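Local coordinates for mandelate racemase/muconate lactonizing enzyme-like protein (Roseovarius sp. TM1035, PDB 3RCY), which is of unknown substrate but, as a magnesium-binding relative of mandelate racemase and muconate lactonizing enzyme, probably abstracts a proton next to a substrate carboxylate, at residues A44-P48 against E49-A53; Q224-P228 against Y229-W233; A247-A250 against R251-I255; V257-G260 against E261-T265; A270-R274 against E275-A279. All blocks are in the same frame, centred on the assembly; numbering follows the deposited sequence.

Interaction 1 (A44-P48 against E49-A53)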
loop_
_atom_site.group_PDB
_atom_site.type_symbol
_atom_site.label_atom_id
_atom_site.label_comp_id
_atom_site.label_asym_id
_atom_site.label_seq_id
_atom_site.Cartn_x
_atom_site.Cartn_y
_atom_site.Cartn_z
ATOM N N ALA A 44 32.111 -19.276 6.320
ATOM C CA ALA A 44 32.291 -20.726 6.193
ATOM C C ALA A 44 31.488 -21.355 5.058
ATOM O O ALA A 44 31.179 -22.542 5.114
ATOM C CB ALA A 44 31.978 -21.423 7.504
ATOM N N SER A 45 31.171 -20.588 4.020
ATOM C CA SER A 45 30.561 -21.183 2.821
ATOM C C SER A 45 31.540 -22.184 2.211
ATOM O O SER A 45 31.135 -23.210 1.668
ATOM C CB SER A 45 30.196 -20.118 1.786
ATOM O OG SER A 45 29.503 -19.035 2.391
ATOM N N VAL A 46 32.827 -21.854 2.302
ATOM C CA VAL A 46 33.919 -22.743 1.903
ATOM C C VAL A 46 34.857 -22.878 3.108
ATOM O O VAL A 46 34.810 -22.052 4.024
ATOM C CB VAL A 46 34.671 -22.212 0.654
ATOM C CG1 VAL A 46 33.784 -22.305 -0.587
ATOM C CG2 VAL A 46 35.163 -20.760 0.865
ATOM N N GLY A 47 35.685 -23.922 3.109
ATOM C CA GLY A 47 36.571 -24.223 4.228
ATOM C C GLY A 47 37.699 -23.222 4.449
ATOM O O GLY A 47 37.910 -22.314 3.630
ATOM N N PRO A 48 38.434 -23.386 5.565
ATOM C CA PRO A 48 39.475 -22.431 5.935
ATOM C C PRO A 48 40.604 -22.286 4.912
ATOM O O PRO A 48 41.137 -21.189 4.775
ATOM C CB PRO A 48 39.998 -22.971 7.279
ATOM C CG PRO A 48 39.564 -24.398 7.327
ATOM C CD PRO A 48 38.248 -24.412 6.609
ATOM N N GLU A 49 40.949 -23.344 4.179
ATOM C CA GLU A 49 42.027 -23.226 3.200
ATOM C C GLU A 49 41.615 -22.331 2.028
ATOM O O GLU A 49 42.408 -21.497 1.580
ATOM C CB GLU A 49 42.546 -24.597 2.757
ATOM C CG GLU A 49 43.248 -25.351 3.887
ATOM C CD GLU A 49 44.231 -24.469 4.648
ATOM O OE1 GLU A 49 44.036 -24.255 5.866
ATOM O OE2 GLU A 49 45.193 -23.973 4.021
ATOM N N ALA A 50 40.372 -22.473 1.565
ATOM C CA ALA A 50 39.839 -21.601 0.526
ATOM C C ALA A 50 39.695 -20.166 1.055
ATOM O O ALA A 50 39.991 -19.206 0.349
ATOM C CB ALA A 50 38.502 -22.123 0.017
ATOM N N MET A 51 39.266 -20.033 2.309
ATOM C CA MET A 51 39.160 -18.720 2.943
ATOM C C MET A 51 40.503 -17.994 3.043
ATOM O O MET A 51 40.559 -16.781 2.865
ATOM C CB MET A 51 38.463 -18.807 4.307
ATOM C CG MET A 51 36.929 -18.862 4.202
ATOM S SD MET A 51 36.153 -17.678 3.038
ATOM C CE MET A 51 36.646 -16.068 3.680
ATOM N N ARG A 52 41.584 -18.737 3.286
ATOM C CA ARG A 52 42.930 -18.152 3.265
ATOM C C ARG A 52 43.219 -17.444 1.942
ATOM O O ARG A 52 43.683 -16.301 1.930
ATOM C CB ARG A 52 44.005 -19.211 3.494
ATOM C CG ARG A 52 44.293 -19.540 4.928
ATOM C CD ARG A 52 45.485 -20.521 5.023
ATOM N NE ARG A 52 45.322 -21.407 6.170
ATOM C CZ ARG A 52 45.779 -21.150 7.392
ATOM N NH1 ARG A 52 46.454 -20.028 7.641
ATOM N NH2 ARG A 52 45.571 -22.029 8.366
ATOM N N ALA A 53 42.949 -18.131 0.836
ATOM C CA ALA A 53 43.198 -17.571 -0.489
ATOM C C ALA A 53 42.333 -16.326 -0.723
ATOM O O ALA A 53 42.808 -15.345 -1.283
ATOM C CB ALA A 53 42.965 -18.615 -1.578
#
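Val46 meets the first turn of helix 48-63 mainly through its CG2 methyl, and the apolar part of the contact follows from it. CG2 of Val46 rests 3.7 Å from Ala50 CB and also touches Met51 SD, 3.9 Å away, where the two side chains cross at about a right angle. Bends at chi2 (-45°) and chi3 of Met51 bring SD across that methyl.

The backbone bonds start the helix. Met51 N reaches Gly47 O at 3.0 Å in the carbonyl plane, and Arg52 N takes Pro48 O at 2.9 Å from a tilted position.

The charged element runs along the outside. In the Glu49 conformer considered here, one of two, OE1 forms a salt bridge with Arg52 NE at 3.1 Å, met on its syn side; OE1 lies in the guanidinium plane, but NE stands 28° out of the carboxylate plane. Arg52 NH1 adds a weak bond to Ile9 O. Both this salt bridge and the weak tie to Ile9 would probably be lost with an alanine at Arg52.

Asp57 of the second subunit binds Gly47 N. This is a helix N-terminus with glycine at the N-cap and proline in the first turn, built into a subunit interface of the N-terminal domain of the family.

Interaction 2 (Q224-P228 against Y229-W233)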
loop_
_atom_site.group_PDB
_atom_site.type_symbol
_atom_site.label_atom_id
_atom_site.label_comp_id
_atom_site.label_asym_id
_atom_site.label_seq_id
_atom_site.Cartn_x
_atom_site.Cartn_y
_atom_site.Cartn_z
ATOM N N GLN A 224 3.331 -18.741 18.050
ATOM C CA GLN A 224 2.121 -18.525 18.835
ATOM C C GLN A 224 2.068 -19.401 20.101
ATOM O O GLN A 224 1.547 -18.975 21.131
ATOM C CB GLN A 224 0.856 -18.670 17.968
ATOM C CG GLN A 224 0.481 -20.093 17.572
ATOM C CD GLN A 224 -0.674 -20.124 16.578
ATOM O OE1 GLN A 224 -1.815 -20.421 16.942
ATOM N NE2 GLN A 224 -0.383 -19.795 15.322
ATOM N N ALA A 225 2.649 -20.601 20.017
ATOM C CA ALA A 225 2.681 -21.548 21.134
ATOM C C ALA A 225 3.542 -21.082 22.312
ATOM O O ALA A 225 3.242 -21.392 23.460
ATOM C CB ALA A 225 3.144 -22.921 20.650
ATOM N N ILE A 226 4.602 -20.331 22.025
ATOM C CA ILE A 226 5.539 -19.906 23.067
ATOM C C ILE A 226 5.267 -18.478 23.572
ATOM O O ILE A 226 5.886 -18.034 24.537
ATOM C CB ILE A 226 7.027 -20.076 22.619
ATOM C CG1 ILE A 226 7.341 -19.208 21.392
ATOM C CG2 ILE A 226 7.343 -21.558 22.342
ATOM C CD1 ILE A 226 8.840 -18.969 21.142
ATOM N N GLU A 227 4.335 -17.776 22.925
ATOM C CA GLU A 227 3.887 -16.441 23.380
ATOM C C GLU A 227 3.596 -16.296 24.888
ATOM O O GLU A 227 3.993 -15.294 25.478
ATOM C CB GLU A 227 2.678 -15.952 22.570
ATOM C CG GLU A 227 3.070 -15.355 21.229
ATOM C CD GLU A 227 1.893 -15.117 20.303
ATOM O OE1 GLU A 227 0.723 -15.141 20.750
ATOM O OE2 GLU A 227 2.156 -14.875 19.111
ATOM N N PRO A 228 2.906 -17.282 25.512
ATOM C CA PRO A 228 2.555 -17.114 26.935
ATOM C C PRO A 228 3.740 -16.973 27.904
ATOM O O PRO A 228 3.537 -16.567 29.049
ATOM C CB PRO A 228 1.762 -18.392 27.259
ATOM C CG PRO A 228 1.242 -18.853 25.934
ATOM C CD PRO A 228 2.342 -18.532 24.967
ATOM N N TYR A 229 4.954 -17.290 27.455
ATOM C CA TYR A 229 6.121 -17.264 28.342
ATOM C C TYR A 229 6.901 -15.966 28.222
ATOM O O TYR A 229 7.967 -15.806 28.835
ATOM C CB TYR A 229 6.976 -18.528 28.143
ATOM C CG TYR A 229 6.089 -19.721 28.338
ATOM C CD1 TYR A 229 5.757 -20.161 29.626
ATOM C CD2 TYR A 229 5.479 -20.339 27.247
ATOM C CE1 TYR A 229 4.879 -21.228 29.810
ATOM C CE2 TYR A 229 4.613 -21.401 27.423
ATOM C CZ TYR A 229 4.319 -21.838 28.704
ATOM O OH TYR A 229 3.450 -22.888 28.862
ATOM N N SER A 230 6.337 -15.044 27.439
ATOM C CA SER A 230 6.902 -13.721 27.209
ATOM C C SER A 230 8.397 -13.745 26.814
ATOM O O SER A 230 9.216 -13.040 27.414
ATOM C CB SER A 230 6.653 -12.814 28.432
ATOM O OG SER A 230 7.071 -11.487 28.145
ATOM N N PRO A 231 8.761 -14.557 25.804
ATOM C CA PRO A 231 10.161 -14.500 25.358
ATOM C C PRO A 231 10.521 -13.105 24.835
ATOM O O PRO A 231 9.694 -12.448 24.197
ATOM C CB PRO A 231 10.213 -15.527 24.226
ATOM C CG PRO A 231 8.802 -15.673 23.762
ATOM C CD PRO A 231 7.944 -15.455 24.962
ATOM N N LEU A 232 11.735 -12.654 25.124
ATOM C CA LEU A 232 12.173 -11.318 24.717
ATOM C C LEU A 232 12.333 -11.211 23.197
ATOM O O LEU A 232 12.032 -10.174 22.612
ATOM C CB LEU A 232 13.460 -10.914 25.452
ATOM C CG LEU A 232 14.009 -9.494 25.224
ATOM C CD1 LEU A 232 14.796 -9.033 26.415
ATOM C CD2 LEU A 232 14.892 -9.421 23.965
ATOM N N TRP A 233 12.830 -12.274 22.566
ATOM C CA TRP A 233 12.887 -12.317 21.107
ATOM C C TRP A 233 12.721 -13.723 20.541
ATOM O O TRP A 233 12.865 -14.713 21.254
ATOM C CB TRP A 233 14.142 -11.617 20.528
ATOM C CG TRP A 233 15.475 -12.364 20.600
ATOM C CD1 TRP A 233 15.740 -13.655 20.204
ATOM C CD2 TRP A 233 16.731 -11.818 21.036
ATOM N NE1 TRP A 233 17.077 -13.947 20.398
ATOM C CE2 TRP A 233 17.705 -12.837 20.903
ATOM C CE3 TRP A 233 17.125 -10.568 21.534
ATOM C CZ2 TRP A 233 19.046 -12.643 21.258
ATOM C CZ3 TRP A 233 18.465 -10.378 21.888
ATOM C CH2 TRP A 233 19.405 -11.412 21.744
#
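Tyr229 lies back over the end of helix 216-226, and its ring carries one of the apolar contacts. Pro228 CB sits over one ring face, offset toward the rim and 4.1 Å from Tyr229 CE2. The ring edge is turned to two backbone carbonyls: CD2 of Tyr229 is 3.6 Å from Ile226 O, and Ala225 O lies farther along, near CE2. A chi1 of -55° puts CG anti to the carbonyl carbon and swings the ring back toward the helix. Pro231 closes the other end of the turn, with its CD 3.3 Å from Ile226 O and its CG 4.2 Å from Ile226 CD1.

Two backbone hydrogen bonds carry the polar part. Tyr229 N binds Ile226 O at 3.2 Å, and Ser230 N binds Glu227 O at 3.1 Å. Each spans three residues, as in a 3-10 turn, and each donor stands well above the acceptor's carbonyl plane.

The same ring packs on Val190, Cys193 and Arg194 of helix 183-200. With a serine in place of Tyr229, Pro228 CB would probably lose the ring over it and a gap would open toward that helix. Ser230 OG binds Arg221 of the third subunit. Ile226 reaches Phe208 of strand 205-208, and the chain then runs into strand 233-235, with Leu232 and Trp233 bonded to strand 205-208 through their backbones.

Interaction 3 (A247-A250 against R251-I255)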
loop_
_atom_site.group_PDB
_atom_site.type_symbol
_atom_site.label_atom_id
_atom_site.label_comp_id
_atom_site.label_asym_id
_atom_site.label_seq_id
_atom_site.Cartn_x
_atom_site.Cartn_y
_atom_site.Cartn_z
ATOM N N ALA A 247 8.955 -10.747 7.653
ATOM C CA ALA A 247 8.021 -9.697 8.051
ATOM C C ALA A 247 6.628 -10.277 8.283
ATOM O O ALA A 247 5.903 -9.803 9.156
ATOM C CB ALA A 247 7.978 -8.581 7.016
ATOM N N GLN A 248 6.261 -11.298 7.501
ATOM C CA GLN A 248 5.001 -12.004 7.724
ATOM C C GLN A 248 4.959 -12.653 9.105
ATOM O O GLN A 248 3.945 -12.553 9.807
ATOM C CB GLN A 248 4.754 -13.056 6.652
ATOM C CG GLN A 248 4.268 -12.510 5.321
ATOM C CD GLN A 248 4.110 -13.609 4.293
ATOM O OE1 GLN A 248 5.092 -14.102 3.728
ATOM N NE2 GLN A 248 2.868 -14.011 4.050
ATOM N N VAL A 249 6.051 -13.322 9.490
ATOM C CA VAL A 249 6.159 -13.892 10.835
ATOM C C VAL A 249 6.059 -12.770 11.886
ATOM O O VAL A 249 5.285 -12.874 12.846
ATOM C CB VAL A 249 7.464 -14.704 11.027
ATOM C CG1 VAL A 249 7.543 -15.262 12.444
ATOM C CG2 VAL A 249 7.548 -15.835 10.012
ATOM N N ALA A 250 6.819 -11.695 11.680
ATOM C CA ALA A 250 6.846 -10.580 12.621
ATOM C C ALA A 250 5.454 -9.993 12.884
ATOM O O ALA A 250 5.123 -9.682 14.024
ATOM C CB ALA A 250 7.817 -9.498 12.151
ATOM N N ARG A 251 4.645 -9.865 11.830
ATOM C CA ARG A 251 3.282 -9.320 11.964
ATOM C C ARG A 251 2.305 -10.292 12.632
ATOM O O ARG A 251 1.318 -9.865 13.230
ATOM C CB ARG A 251 2.723 -8.918 10.591
ATOM C CG ARG A 251 3.389 -7.690 9.964
ATOM C CD ARG A 251 2.620 -7.207 8.733
ATOM N NE ARG A 251 2.639 -8.171 7.630
ATOM C CZ ARG A 251 3.578 -8.212 6.683
ATOM N NH1 ARG A 251 4.597 -7.353 6.709
ATOM N NH2 ARG A 251 3.507 -9.116 5.716
ATOM N N ALA A 252 2.582 -11.591 12.517
ATOM C CA ALA A 252 1.660 -12.636 12.969
ATOM C C ALA A 252 1.988 -13.251 14.335
ATOM O O ALA A 252 1.192 -14.022 14.865
ATOM C CB ALA A 252 1.547 -13.740 11.906
ATOM N N VAL A 253 3.146 -12.923 14.899
ATOM C CA VAL A 253 3.493 -13.399 16.246
ATOM C C VAL A 253 3.701 -12.200 17.188
ATOM O O VAL A 253 4.134 -11.137 16.750
ATOM C CB VAL A 253 4.727 -14.356 16.242
ATOM C CG1 VAL A 253 4.493 -15.560 15.304
ATOM C CG2 VAL A 253 6.001 -13.610 15.856
ATOM N N ARG A 254 3.380 -12.369 18.468
ATOM C CA ARG A 254 3.410 -11.240 19.418
ATOM C C ARG A 254 4.789 -11.040 20.074
ATOM O O ARG A 254 4.956 -10.197 20.971
ATOM C CB ARG A 254 2.303 -11.386 20.476
ATOM C CG ARG A 254 0.909 -11.681 19.902
ATOM C CD ARG A 254 -0.192 -11.276 20.879
ATOM N NE ARG A 254 -0.353 -9.821 20.883
ATOM C CZ ARG A 254 -1.159 -9.139 21.690
ATOM N NH1 ARG A 254 -1.901 -9.770 22.593
ATOM N NH2 ARG A 254 -1.222 -7.813 21.587
ATOM N N ILE A 255 5.772 -11.791 19.587
ATOM C CA ILE A 255 7.151 -11.764 20.071
ATOM C C ILE A 255 8.024 -10.968 19.089
ATOM O O ILE A 255 7.883 -11.129 17.880
ATOM C CB ILE A 255 7.729 -13.207 20.135
ATOM C CG1 ILE A 255 6.734 -14.176 20.787
ATOM C CG2 ILE A 255 9.094 -13.247 20.848
ATOM C CD1 ILE A 255 7.018 -15.662 20.452
HETATM O O HOH W 1 6.924 -9.422 15.953
#
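Arg251 folds back over Ala247 and Gln248 because chi1 (-70°) sets CG beside the backbone N and a bend at chi3 (-65°) turns the chain along the helix. Its guanidinium thereby presents one face to Ala247 O, which lies toward the rim of the group. NH1 ends 3.6 Å from Ala247 CB and NH2 3.5 Å from Gln248 CG, while the Gln248 amide is turned 28° from the guanidinium plane. Val253 gains its place differently: CG2 takes the crowded position between N and the carbonyl carbon, where it presses to 3.2 Å from Val249 O. The same methyl lies 4.1 Å from Val249 CG1.

Backbone bonding weakens as the helix runs out. Arg251 N still makes a regular bond to Ala247 O at 3.0 Å, whereas Ala252 N is shared weakly between Gln248 O and Val249 O. Val253 N returns to Val249 O as well, another weak bond, so that carbonyl oxygen receives two donors. Beyond it a water lies 2.7 Å from Ala250 O and equally far from Ile255 O, placed to donate to either, though it has more acceptors around it than protons to give.

Val249 and Val253 also rest on Tyr234 of strand 233-235. Here a helix ends and hands over to the next strand, the return half of the beta-alpha-beta unit 233-235, 243-252, 257-259 in a TIM-barrel domain.

Interaction 4 (V257-G260 against E261-T265). With MG (magnesium ion), chain I; RIB (alpha-D-ribofuranose), chain M.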
loop_
_atom_site.group_PDB
_atom_site.type_symbol
_atom_site.label_atom_id
_atom_site.label_comp_id
_atom_site.label_asym_id
_atom_site.label_seq_id
_atom_site.Cartn_x
_atom_site.Cartn_y
_atom_site.Cartn_z
ATOM N N VAL A 257 10.928 -10.079 16.683
ATOM C CA VAL A 257 11.772 -10.923 15.841
ATOM C C VAL A 257 13.183 -10.342 15.808
ATOM O O VAL A 257 13.359 -9.125 15.684
ATOM C CB VAL A 257 11.177 -11.088 14.420
ATOM C CG1 VAL A 257 12.172 -11.790 13.469
ATOM C CG2 VAL A 257 9.850 -11.866 14.494
ATOM N N ALA A 258 14.170 -11.218 15.977
ATOM C CA ALA A 258 15.575 -10.849 15.934
ATOM C C ALA A 258 16.226 -11.607 14.797
ATOM O O ALA A 258 15.932 -12.784 14.576
ATOM C CB ALA A 258 16.271 -11.190 17.260
ATOM N N THR A 259 17.110 -10.940 14.069
ATOM C CA THR A 259 17.840 -11.610 13.008
ATOM C C THR A 259 19.105 -10.840 12.646
ATOM O O THR A 259 19.270 -9.681 13.043
ATOM C CB THR A 259 16.953 -11.812 11.741
ATOM O OG1 THR A 259 17.457 -12.917 10.984
ATOM C CG2 THR A 259 16.914 -10.539 10.865
ATOM N N GLY A 260 19.997 -11.492 11.904
ATOM C CA GLY A 260 21.088 -10.777 11.254
ATOM C C GLY A 260 22.393 -11.530 11.091
ATOM O O GLY A 260 23.265 -11.101 10.326
ATOM N N GLU A 261 22.549 -12.647 11.800
ATOM C CA GLU A 261 23.855 -13.310 11.833
ATOM C C GLU A 261 24.317 -13.843 10.477
ATOM O O GLU A 261 25.509 -14.036 10.268
ATOM C CB GLU A 261 23.889 -14.422 12.875
ATOM C CG GLU A 261 23.181 -15.702 12.454
ATOM C CD GLU A 261 23.056 -16.663 13.614
ATOM O OE1 GLU A 261 22.322 -16.327 14.576
ATOM O OE2 GLU A 261 23.705 -17.736 13.578
ATOM N N ARG A 262 23.375 -14.068 9.563
ATOM C CA ARG A 262 23.704 -14.596 8.238
ATOM C C ARG A 262 23.552 -13.541 7.145
ATOM O O ARG A 262 23.615 -13.848 5.947
ATOM C CB ARG A 262 22.862 -15.836 7.949
ATOM C CG ARG A 262 23.286 -17.019 8.824
ATOM C CD ARG A 262 22.566 -18.278 8.449
ATOM N NE ARG A 262 21.286 -18.399 9.133
ATOM C CZ ARG A 262 20.390 -19.346 8.877
ATOM N NH1 ARG A 262 20.622 -20.255 7.932
ATOM N NH2 ARG A 262 19.268 -19.397 9.579
ATOM N N LEU A 263 23.365 -12.291 7.573
ATOM C CA LEU A 263 23.208 -11.160 6.657
ATOM C C LEU A 263 24.496 -10.353 6.568
ATOM O O LEU A 263 25.359 -10.428 7.459
ATOM C CB LEU A 263 22.043 -10.254 7.105
ATOM C CG LEU A 263 20.659 -10.908 7.185
ATOM C CD1 LEU A 263 19.570 -9.837 7.441
ATOM C CD2 LEU A 263 20.317 -11.727 5.920
ATOM N N THR A 264 24.629 -9.569 5.503
ATOM C CA THR A 264 25.854 -8.819 5.323
ATOM C C THR A 264 25.661 -7.470 4.646
ATOM O O THR A 264 24.962 -7.367 3.631
ATOM C CB THR A 264 26.930 -9.656 4.579
ATOM O OG1 THR A 264 28.144 -8.906 4.514
ATOM C CG2 THR A 264 26.476 -10.028 3.169
ATOM N N THR A 265 26.347 -6.468 5.204
ATOM C CA THR A 265 26.313 -5.048 4.786
ATOM C C THR A 265 24.967 -4.379 5.034
ATOM O O THR A 265 23.932 -5.043 5.157
ATOM C CB THR A 265 26.706 -4.772 3.292
ATOM O OG1 THR A 265 25.565 -4.973 2.449
ATOM C CG2 THR A 265 27.904 -5.623 2.807
HETATM MG MG MG I . 21.542 -17.429 16.279
HETATM O O5 RIB M . 17.682 -12.748 -1.440
HETATM C C5 RIB M . 17.442 -11.484 -0.811
HETATM C C4 RIB M . 18.531 -11.262 0.223
HETATM O O4 RIB M . 18.042 -10.456 1.292
HETATM C C3 RIB M . 18.957 -12.567 0.859
HETATM O O3 RIB M . 20.145 -13.038 0.247
HETATM C C2 RIB M . 19.256 -12.229 2.291
HETATM O O2 RIB M . 20.661 -12.065 2.460
HETATM C C1 RIB M . 18.556 -10.910 2.547
HETATM O O1 RIB M . 17.499 -11.101 3.496
HETATM O O HOH W 2 20.353 -13.716 9.692
HETATM O O HOH W 3 26.136 -10.970 9.970
HETATM O O HOH W 4 22.673 -19.188 15.321
HETATM O O HOH W 5 20.411 -18.703 17.720
HETATM O O HOH W 6 23.280 -17.252 17.842
HETATM O O HOH W 7 20.065 -18.344 14.738
#
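Gly260 turns its carbonyl toward Leu263 from a backbone conformation that calls for glycine: with phi at 148°, a CB would be jammed against the carbonyl oxygen of Thr259. The type I turn from Gly260 to Leu263 is closed by Leu263 N bonding to Gly260 O at 3.0 Å, with the donor far above the carbonyl plane. Waters back it up. One is placed to donate to Gly260 O and Leu263 O, though the acceptors around it outnumber its protons, while another accepts from Arg262 N at 3.0 Å and, weakly, from Gly260 N.

The turn sends its side chains to different sites. Glu261 runs extended beyond CG and binds the magnesium ion through OE1 alone, at 2.2 Å. Its OE2 stays 3.5 Å from the metal and accepts a short hydrogen bond, 2.5 Å, from a metal-bound water, which, with the metal bond, would hold the carboxylate's rotation. Glu235 and four waters complete the six-fold shell. Leu263 instead holds CB 3.5 Å from Gly260 O, with CD1 nearing Thr259 CG2, and lays CD2 3.5 Å from O2 of the bound ribofuranose. Arg262 forms a salt bridge with Glu236 and a cation-pi contact with Phe83 of the second subunit.

Two glutamates, at or just past the C-terminal ends of successive strands 233-235 and 257-259, thus bind the ion with four waters in the manner of the enolase-superfamily barrel, whose active site opens at that end.

Interaction 5 (A270-R274 against E275-A279)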
loop_
_atom_site.group_PDB
_atom_site.type_symbol
_atom_site.label_atom_id
_atom_site.label_comp_id
_atom_site.label_asym_id
_atom_site.label_seq_id
_atom_site.Cartn_x
_atom_site.Cartn_y
_atom_site.Cartn_z
ATOM N N ALA A 270 19.185 -2.827 5.778
ATOM C CA ALA A 270 18.208 -1.771 5.509
ATOM C C ALA A 270 16.805 -2.302 5.150
ATOM O O ALA A 270 15.820 -1.855 5.741
ATOM C CB ALA A 270 18.728 -0.802 4.439
ATOM N N PRO A 271 16.705 -3.245 4.190
ATOM C CA PRO A 271 15.390 -3.809 3.863
ATOM C C PRO A 271 14.719 -4.566 5.018
ATOM O O PRO A 271 13.494 -4.536 5.129
ATOM C CB PRO A 271 15.692 -4.770 2.707
ATOM C CG PRO A 271 16.924 -4.212 2.074
ATOM C CD PRO A 271 17.733 -3.704 3.234
ATOM N N VAL A 272 15.507 -5.228 5.861
ATOM C CA VAL A 272 14.976 -5.909 7.048
ATOM C C VAL A 272 14.223 -4.911 7.940
ATOM O O VAL A 272 13.114 -5.188 8.399
ATOM C CB VAL A 272 16.100 -6.627 7.831
ATOM C CG1 VAL A 272 15.626 -7.068 9.215
ATOM C CG2 VAL A 272 16.627 -7.840 7.033
ATOM N N LEU A 273 14.825 -3.744 8.158
ATOM C CA LEU A 273 14.184 -2.676 8.918
ATOM C C LEU A 273 12.981 -2.095 8.175
ATOM O O LEU A 273 11.869 -2.034 8.711
ATOM C CB LEU A 273 15.196 -1.572 9.262
ATOM C CG LEU A 273 16.336 -1.908 10.241
ATOM C CD1 LEU A 273 17.437 -0.833 10.202
ATOM C CD2 LEU A 273 15.824 -2.125 11.684
ATOM N N ARG A 274 13.202 -1.694 6.928
ATOM C CA ARG A 274 12.177 -1.019 6.136
ATOM C C ARG A 274 10.906 -1.867 5.990
ATOM O O ARG A 274 9.797 -1.334 6.002
ATOM C CB ARG A 274 12.748 -0.651 4.759
ATOM C CG ARG A 274 11.941 0.371 3.975
ATOM C CD ARG A 274 12.536 0.545 2.590
ATOM N NE ARG A 274 13.852 1.181 2.632
ATOM C CZ ARG A 274 14.906 0.789 1.921
ATOM N NH1 ARG A 274 16.058 1.443 2.031
ATOM N NH2 ARG A 274 14.832 -0.269 1.114
ATOM N N GLU A 275 11.068 -3.184 5.854
ATOM C CA GLU A 275 9.908 -4.070 5.713
ATOM C C GLU A 275 9.316 -4.540 7.054
ATOM O O GLU A 275 8.298 -5.230 7.079
ATOM C CB GLU A 275 10.243 -5.274 4.806
ATOM C CG GLU A 275 10.719 -4.903 3.396
ATOM C CD GLU A 275 9.763 -3.971 2.643
ATOM O OE1 GLU A 275 8.528 -4.211 2.662
ATOM O OE2 GLU A 275 10.251 -2.995 2.024
ATOM N N GLY A 276 9.945 -4.158 8.161
ATOM C CA GLY A 276 9.488 -4.576 9.486
ATOM C C GLY A 276 9.710 -6.054 9.766
ATOM O O GLY A 276 8.955 -6.668 10.527
ATOM N N ALA A 277 10.750 -6.624 9.157
ATOM C CA ALA A 277 11.045 -8.051 9.306
ATOM C C ALA A 277 11.651 -8.391 10.662
ATOM O O ALA A 277 11.471 -9.505 11.165
ATOM C CB ALA A 277 11.947 -8.526 8.186
ATOM N N ALA A 278 12.380 -7.438 11.241
ATOM C CA ALA A 278 12.981 -7.630 12.556
ATOM C C ALA A 278 13.071 -6.331 13.343
ATOM O O ALA A 278 13.288 -5.253 12.774
ATOM C CB ALA A 278 14.369 -8.271 12.438
ATOM N N ALA A 279 12.930 -6.460 14.659
ATOM C CA ALA A 279 13.044 -5.344 15.590
ATOM C C ALA A 279 14.437 -5.291 16.216
ATOM O O ALA A 279 14.846 -4.269 16.762
ATOM C CB ALA A 279 11.992 -5.486 16.683
HETATM O O HOH W 8 12.848 -2.903 1.243
#
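Arg274 and Glu275 carry the flat groups of this helix end, and a water joins them. It accepts from Arg274 NH2 at 3.3 Å and donates to Glu275 OE2 at 2.7 Å, while those two charged atoms stay 5.4 Å apart. Tyr304 of the fifth subunit makes a cation-pi contact with the guanidinium, and its OH binds NE. In Glu275, chi1 (-58°) sets CG anti to the carbonyl carbon, 3.3 Å from Pro271 O, and a bend at chi2 (-54°) brings the carboxylate round.

That same oxygen receives Glu275 N in a regular helical bond. Past it the chain reverses as a Schellman motif: Ala277 N sits nearly in line with the Val272 C=O, 2.9 Å from its O, and Gly276 N bonds to Leu273 O from well above its carbonyl plane. Gly276 takes the positive phi, 70°, that such a reversal needs. Apolar contacts follow the turn inward, with Val272 CG1 against Ala278 CB at 3.7 Å and Ala277 CB slightly farther off.

Val272 and Ala278 both lean on Thr259 of strand 257-259, Leu273 on Leu281 of strand 280-281, and Ala277 on Met246 of helix 243-252. The reversal thus leads helix 266-274 between these neighbours into strand 280-281.

Interactions 2 to 5 follow one another round the barrel domain, while interaction 1 stands apart in the N-terminal domain, its nearest atoms about 9 Å from interaction 4. Both of those touch the second subunit. Interaction 4 is the one at the metal and sugar; the side chain of Pro271 in interaction 5 comes within about 5 Å of a bound ribofuranose, whereas that of Ile226 in interaction 2 stays about 14 Å from the magnesium ion. Probable hydrogen bonds stitch neighbours: Glu227 OE2, also salt-bridged to Arg254 of the fourth subunit, to Arg254 N of its own chain (2.9 Å, interactions 2 and 3), and Ala279 N to Val257 O (2.9 Å, interactions 5 and 4). Ala247 CB packs on Glu275 O at 3.4 Å, joining interactions 3 and 5.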